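Local coordinates for protein ficolin-3 (Homo sapiens, PDB 2J64) that probably recognises carbohydrates on microbial surfaces through its trimeric fibrinogen-like domain, as a lectin of innate immunity, at residues Gln56-Gly61 with Arg214-Met219; Gly61-Phe66 with Phe76-Ser81. All blocks are in the same frame, centred on the assembly; numbering follows the deposited sequence.

Contact 1: Gln56-Gly61 with Arg214-Met219; sequences QRRQDG and RRVRMM
Strand 56-58 runs antiparallel to strand 215-219, with axes 4.5 Å apart at 175°, and Arg-58 and Val-216 form a hydrogen-bonded pair: Arg-58 N reaches Val-216 O at 2.7 Å, and Val-216 N returns to Arg-58 O at 2.8 Å. At the other end Met-218 N bonds to Gln-56 O, while the return bond is weak. On one face, Gln-56 leaves with CG anti to its N (chi1 -170°) and bends at chi2, bringing OE1 to 3.2 Å from Val-216 CG1 and near Met-218 CG; this buried oxygen has no polar partner, whereas NE2 bonds to Asn-186. On the other, Arg-57 and Arg-217 lie side by side, guanidinium planes 15° apart. A water accepts from Arg-57 NH1 (2.9 Å) and Arg-217 NE (3.0 Å), bridging the like charges; Asp-44 and Glu-104 form salt bridges with Arg-217, while Arg-57 bonds through NE to Ser-81 O and pairs with Glu-80 of a second subunit. Just past strand 56-58, Gln-59 CB lies over one face of the Arg-215 guanidinium, toward its rim. In the antiparallel sheet of this fibrinogen C-terminal-like domain, strand 215-220 lies between strands 52-58 and 101-106; Arg-214 and Arg-215 sit together opposite the single residue Glu-106, a classic beta bulge.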
loop_
_atom_site.group_PDB
_atom_site.type_symbol
_atom_site.label_atom_id
_atom_site.label_comp_id
_atom_site.label_asym_id
_atom_site.label_seq_id
_atom_site.Cartn_x
_atom_site.Cartn_y
_atom_site.Cartn_z
ATOM N N GLN A 56 11.241 -7.923 -8.209
ATOM C CA GLN A 56 12.209 -6.994 -7.657
ATOM C C GLN A 56 11.745 -5.589 -8.011
ATOM O O GLN A 56 11.124 -5.382 -9.067
ATOM C CB GLN A 56 13.595 -7.212 -8.251
ATOM C CG GLN A 56 14.691 -6.442 -7.529
ATOM C CD GLN A 56 15.223 -5.232 -8.303
ATOM O OE1 GLN A 56 14.507 -4.594 -9.065
ATOM N NE2 GLN A 56 16.493 -4.909 -8.085
ATOM N N ARG A 57 12.069 -4.632 -7.144
ATOM C CA ARG A 57 11.663 -3.262 -7.343
ATOM C C ARG A 57 12.559 -2.381 -6.478
ATOM O O ARG A 57 12.764 -2.694 -5.310
ATOM C CB ARG A 57 10.191 -3.126 -6.937
ATOM C CG ARG A 57 9.531 -1.835 -7.273
ATOM C CD ARG A 57 7.999 -1.975 -7.170
ATOM N NE ARG A 57 7.512 -2.105 -5.793
ATOM C CZ ARG A 57 6.214 -2.142 -5.488
ATOM N NH1 ARG A 57 5.317 -2.043 -6.465
ATOM N NH2 ARG A 57 5.795 -2.253 -4.231
ATOM N N ARG A 58 13.115 -1.322 -7.073
ATOM C CA ARG A 58 13.922 -0.306 -6.389
ATOM C C ARG A 58 13.359 1.070 -6.678
ATOM O O ARG A 58 13.184 1.430 -7.861
ATOM C CB ARG A 58 15.340 -0.257 -6.959
ATOM C CG ARG A 58 16.080 -1.566 -7.019
ATOM C CD ARG A 58 16.146 -2.233 -5.664
ATOM N NE ARG A 58 16.948 -1.517 -4.677
ATOM C CZ ARG A 58 18.274 -1.597 -4.563
ATOM N NH1 ARG A 58 18.998 -2.314 -5.419
ATOM N NH2 ARG A 58 18.882 -0.930 -3.601
ATOM N N GLN A 59 13.155 1.892 -5.636
ATOM C CA GLN A 59 12.607 3.221 -5.917
ATOM C C GLN A 59 12.934 4.330 -4.908
ATOM O O GLN A 59 12.637 5.482 -5.182
ATOM C CB GLN A 59 11.089 3.130 -6.086
ATOM C CG GLN A 59 10.376 2.590 -4.863
ATOM C CD GLN A 59 9.070 1.910 -5.222
ATOM O OE1 GLN A 59 8.881 1.454 -6.347
ATOM N NE2 GLN A 59 8.168 1.827 -4.263
ATOM N N ASP A 60 13.511 4.009 -3.753
ATOM C CA ASP A 60 13.791 5.067 -2.776
ATOM C C ASP A 60 14.934 4.792 -1.811
ATOM O O ASP A 60 15.291 5.656 -1.027
ATOM C CB ASP A 60 12.520 5.468 -1.993
ATOM C CG ASP A 60 11.909 4.305 -1.197
ATOM O OD1 ASP A 60 10.761 4.460 -0.737
ATOM O OD2 ASP A 60 12.555 3.239 -1.036
ATOM N N GLY A 61 15.517 3.605 -1.861
ATOM C CA GLY A 61 16.550 3.256 -0.894
ATOM C C GLY A 61 16.084 2.972 0.534
ATOM O O GLY A 61 16.897 2.974 1.465
ATOM N N ARG A 214 17.311 5.660 -10.705
ATOM C CA ARG A 214 16.453 6.040 -9.588
ATOM C C ARG A 214 15.444 4.935 -9.241
ATOM O O ARG A 214 15.200 4.644 -8.061
ATOM C CB ARG A 214 15.709 7.333 -9.951
ATOM C CG ARG A 214 14.594 7.729 -9.009
ATOM C CD ARG A 214 14.001 9.071 -9.400
ATOM N NE ARG A 214 14.722 10.172 -8.768
ATOM C CZ ARG A 214 14.695 11.435 -9.195
ATOM N NH1 ARG A 214 13.991 11.760 -10.276
ATOM N NH2 ARG A 214 15.383 12.372 -8.545
ATOM N N ARG A 215 14.852 4.340 -10.279
ATOM C CA ARG A 215 13.838 3.291 -10.119
ATOM C C ARG A 215 14.087 2.087 -11.042
ATOM O O ARG A 215 14.442 2.250 -12.209
ATOM C CB ARG A 215 12.438 3.854 -10.370
ATOM C CG ARG A 215 12.006 4.920 -9.365
ATOM C CD ARG A 215 10.621 5.473 -9.684
ATOM N NE ARG A 215 9.644 4.398 -9.803
ATOM C CZ ARG A 215 8.679 4.153 -8.922
ATOM N NH1 ARG A 215 8.535 4.918 -7.852
ATOM N NH2 ARG A 215 7.847 3.142 -9.122
ATOM N N VAL A 216 13.874 0.888 -10.508
ATOM C CA VAL A 216 14.097 -0.365 -11.235
ATOM C C VAL A 216 12.993 -1.359 -10.888
ATOM O O VAL A 216 12.517 -1.376 -9.752
ATOM C CB VAL A 216 15.470 -0.989 -10.835
ATOM C CG1 VAL A 216 15.546 -2.465 -11.207
ATOM C CG2 VAL A 216 16.622 -0.195 -11.440
ATOM N N ARG A 217 12.573 -2.168 -11.859
ATOM C CA ARG A 217 11.680 -3.303 -11.592
ATOM C C ARG A 217 12.161 -4.468 -12.420
ATOM O O ARG A 217 12.670 -4.265 -13.525
ATOM C CB ARG A 217 10.240 -3.043 -12.034
ATOM C CG ARG A 217 9.527 -1.851 -11.442
ATOM C CD ARG A 217 8.372 -1.477 -12.388
ATOM N NE ARG A 217 7.089 -1.917 -11.883
ATOM C CZ ARG A 217 5.992 -2.059 -12.613
ATOM N NH1 ARG A 217 6.009 -1.803 -13.909
ATOM N NH2 ARG A 217 4.869 -2.453 -12.030
ATOM N N MET A 218 11.967 -5.687 -11.918
ATOM C CA MET A 218 12.191 -6.871 -12.721
ATOM C C MET A 218 10.924 -7.700 -12.645
ATOM O O MET A 218 10.338 -7.862 -11.571
ATOM C CB MET A 218 13.400 -7.669 -12.216
ATOM C CG MET A 218 14.685 -6.849 -12.113
ATOM S SD MET A 218 16.106 -7.768 -11.432
ATOM C CE MET A 218 16.436 -8.866 -12.811
ATOM N N MET A 219 10.500 -8.248 -13.775
ATOM C CA MET A 219 9.178 -8.829 -13.830
ATOM C C MET A 219 9.043 -9.932 -14.863
ATOM O O MET A 219 9.781 -9.982 -15.846
ATOM C CB MET A 219 8.108 -7.723 -14.034
ATOM C CG MET A 219 8.345 -6.797 -15.209
ATOM S SD MET A 219 7.744 -5.069 -15.037
ATOM C CE MET A 219 6.036 -5.254 -15.450
HETATM O O HOH W 1 5.666 -1.578 -9.296
#

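Contact 2: Gly61-Phe66 with Phe76-Ser81; sequences GSVDFF and FGNQES
Phe-76 turns its ring edge onto the face of Phe-65, a T-shaped pair with centroids 5.0 Å apart and planes at 74°. Phe-76 CE1 stands over the centre of the Phe-65 ring, and CZ comes to 3.8 Å from Phe-65 CD2. This is the tightly packed part, and Val-63 extends it: CG1, set opposite the backbone N by a chi1 of 178°, meets the edge of the Phe-76 ring at CD1 (4.0 Å) and lies 3.9 Å from Gly-77 CA. Its other branch, CG2, passes Asn-78 OD1 at 3.7 Å, the two side chains running antiparallel past one another. Toward the exposed Ser-62 the contact loosens to a weak hydrogen bond, Ser-81 OG donating to Ser-62 OG over 3.4 Å; Ser-62 OG also bonds to Asp-60. Asp-64, likewise exposed, uses OD1 to accept from Phe-66 N at 3.0 Å, forming an Asx turn. A type I turn spans Asn-78 to Ser-81. The contact thus packs the loop after strand 52-58 against the chain following helix 69-74, whose Tyr-72 makes another edge-to-face pair with Phe-76, while Arg-58 makes a cation-pi contact with Phe-65; strand 76-77 pairs with strand 83-84, and a third subunit packs on Asn-78, Gln-79 and Glu-80.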
loop_
_atom_site.group_PDB
_atom_site.type_symbol
_atom_site.label_atom_id
_atom_site.label_comp_id
_atom_site.label_asym_id
_atom_site.label_seq_id
_atom_site.Cartn_x
_atom_site.Cartn_y
_atom_site.Cartn_z
ATOM N N GLY A 61 15.517 3.605 -1.861
ATOM C CA GLY A 61 16.550 3.256 -0.894
ATOM C C GLY A 61 16.084 2.972 0.534
ATOM O O GLY A 61 16.897 2.974 1.465
ATOM N N SER A 62 14.795 2.701 0.736
ATOM C CA SER A 62 14.335 2.406 2.095
ATOM C C SER A 62 14.725 0.998 2.545
ATOM O O SER A 62 14.763 0.697 3.742
ATOM C CB SER A 62 12.819 2.609 2.233
ATOM O OG SER A 62 12.111 1.769 1.342
ATOM N N VAL A 63 15.030 0.129 1.592
ATOM C CA VAL A 63 15.345 -1.250 1.938
ATOM C C VAL A 63 16.810 -1.534 1.634
ATOM O O VAL A 63 17.326 -1.118 0.597
ATOM C CB VAL A 63 14.431 -2.234 1.172
ATOM C CG1 VAL A 63 14.779 -3.691 1.499
ATOM C CG2 VAL A 63 12.968 -1.929 1.472
ATOM N N ASP A 64 17.473 -2.218 2.562
ATOM C CA ASP A 64 18.871 -2.618 2.418
ATOM C C ASP A 64 18.946 -3.881 1.557
ATOM O O ASP A 64 18.356 -4.906 1.897
ATOM C CB ASP A 64 19.455 -2.905 3.804
ATOM C CG ASP A 64 20.944 -3.259 3.765
ATOM O OD1 ASP A 64 21.568 -3.161 2.688
ATOM O OD2 ASP A 64 21.493 -3.639 4.823
ATOM N N PHE A 65 19.655 -3.804 0.436
ATOM C CA PHE A 65 19.763 -4.967 -0.453
ATOM C C PHE A 65 21.059 -5.773 -0.272
ATOM O O PHE A 65 21.237 -6.836 -0.880
ATOM C CB PHE A 65 19.532 -4.562 -1.915
ATOM C CG PHE A 65 18.081 -4.603 -2.325
ATOM C CD1 PHE A 65 17.158 -3.744 -1.744
ATOM C CD2 PHE A 65 17.638 -5.522 -3.265
ATOM C CE1 PHE A 65 15.829 -3.789 -2.102
ATOM C CE2 PHE A 65 16.290 -5.583 -3.631
ATOM C CZ PHE A 65 15.390 -4.716 -3.058
ATOM N N PHE A 66 21.948 -5.275 0.578
ATOM C CA PHE A 66 23.200 -5.970 0.850
ATOM C C PHE A 66 22.974 -7.059 1.911
ATOM O O PHE A 66 23.275 -6.884 3.089
ATOM C CB PHE A 66 24.284 -4.967 1.275
ATOM C CG PHE A 66 25.641 -5.584 1.434
ATOM C CD1 PHE A 66 26.280 -6.170 0.352
ATOM C CD2 PHE A 66 26.277 -5.592 2.664
ATOM C CE1 PHE A 66 27.528 -6.752 0.501
ATOM C CE2 PHE A 66 27.522 -6.164 2.811
ATOM C CZ PHE A 66 28.151 -6.746 1.728
ATOM N N PHE A 76 12.925 -10.625 0.842
ATOM C CA PHE A 76 12.955 -9.592 1.878
ATOM C C PHE A 76 12.472 -8.239 1.338
ATOM O O PHE A 76 12.442 -8.018 0.121
ATOM C CB PHE A 76 14.382 -9.426 2.450
ATOM C CG PHE A 76 15.361 -8.992 1.424
ATOM C CD1 PHE A 76 15.449 -7.661 1.066
ATOM C CD2 PHE A 76 16.140 -9.917 0.753
ATOM C CE1 PHE A 76 16.310 -7.265 0.065
ATOM C CE2 PHE A 76 17.010 -9.514 -0.229
ATOM C CZ PHE A 76 17.087 -8.184 -0.571
ATOM N N GLY A 77 12.119 -7.334 2.257
ATOM C CA GLY A 77 11.686 -5.987 1.885
ATOM C C GLY A 77 10.273 -5.657 2.326
ATOM O O GLY A 77 9.714 -6.323 3.204
ATOM N N ASN A 78 9.702 -4.627 1.707
ATOM C CA ASN A 78 8.372 -4.132 2.048
ATOM C C ASN A 78 7.430 -4.124 0.853
ATOM O O ASN A 78 7.753 -3.568 -0.192
ATOM C CB ASN A 78 8.443 -2.699 2.601
ATOM C CG ASN A 78 9.425 -2.558 3.761
ATOM O OD1 ASN A 78 10.141 -1.554 3.866
ATOM N ND2 ASN A 78 9.444 -3.542 4.648
ATOM N N GLN A 79 6.258 -4.726 1.030
ATOM C CA GLN A 79 5.218 -4.737 0.003
ATOM C C GLN A 79 4.850 -3.334 -0.528
ATOM O O GLN A 79 4.535 -3.184 -1.705
ATOM C CB GLN A 79 3.965 -5.441 0.529
ATOM C CG GLN A 79 4.162 -6.948 0.741
ATOM C CD GLN A 79 2.886 -7.644 1.200
ATOM O OE1 GLN A 79 1.859 -7.007 1.380
ATOM N NE2 GLN A 79 2.958 -8.946 1.407
ATOM N N GLU A 80 4.895 -2.327 0.335
ATOM C CA GLU A 80 4.604 -0.950 -0.073
ATOM C C GLU A 80 5.715 -0.340 -0.928
ATOM O O GLU A 80 5.497 0.681 -1.576
ATOM C CB GLU A 80 4.457 -0.074 1.167
ATOM C CG GLU A 80 5.561 -0.381 2.151
ATOM C CD GLU A 80 5.597 0.533 3.348
ATOM O OE1 GLU A 80 5.493 0.013 4.497
ATOM O OE2 GLU A 80 5.749 1.760 3.143
ATOM N N SER A 81 6.922 -0.906 -0.896
ATOM C CA SER A 81 8.040 -0.190 -1.529
ATOM C C SER A 81 9.102 -0.978 -2.291
ATOM O O SER A 81 9.107 -0.972 -3.523
ATOM C CB SER A 81 8.724 0.746 -0.522
ATOM O OG SER A 81 9.331 0.011 0.526
#

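From the N terminus, the chain reaches strand 52-58, where contact 1 begins, and passes through Gly-61, shared by both contacts, into the loop that starts contact 2. Helix 69-74 follows, and strand 76-77 closes contact 2 across nine intervening residues. Contact 1 closes only at 214-219, after 152 residues, so the smaller loop nests within the larger without crossing. The centres lie about 9 Å apart, and the two touch directly: Arg-57 NE is 3.0 Å from Ser-81 O, a probable hydrogen bond, and Arg-58 NE packs 3.6 Å from Phe-65 CE1. Together they tie the C-terminal strand and the helix 69-74 region to strand 52-58 of one antiparallel sheet.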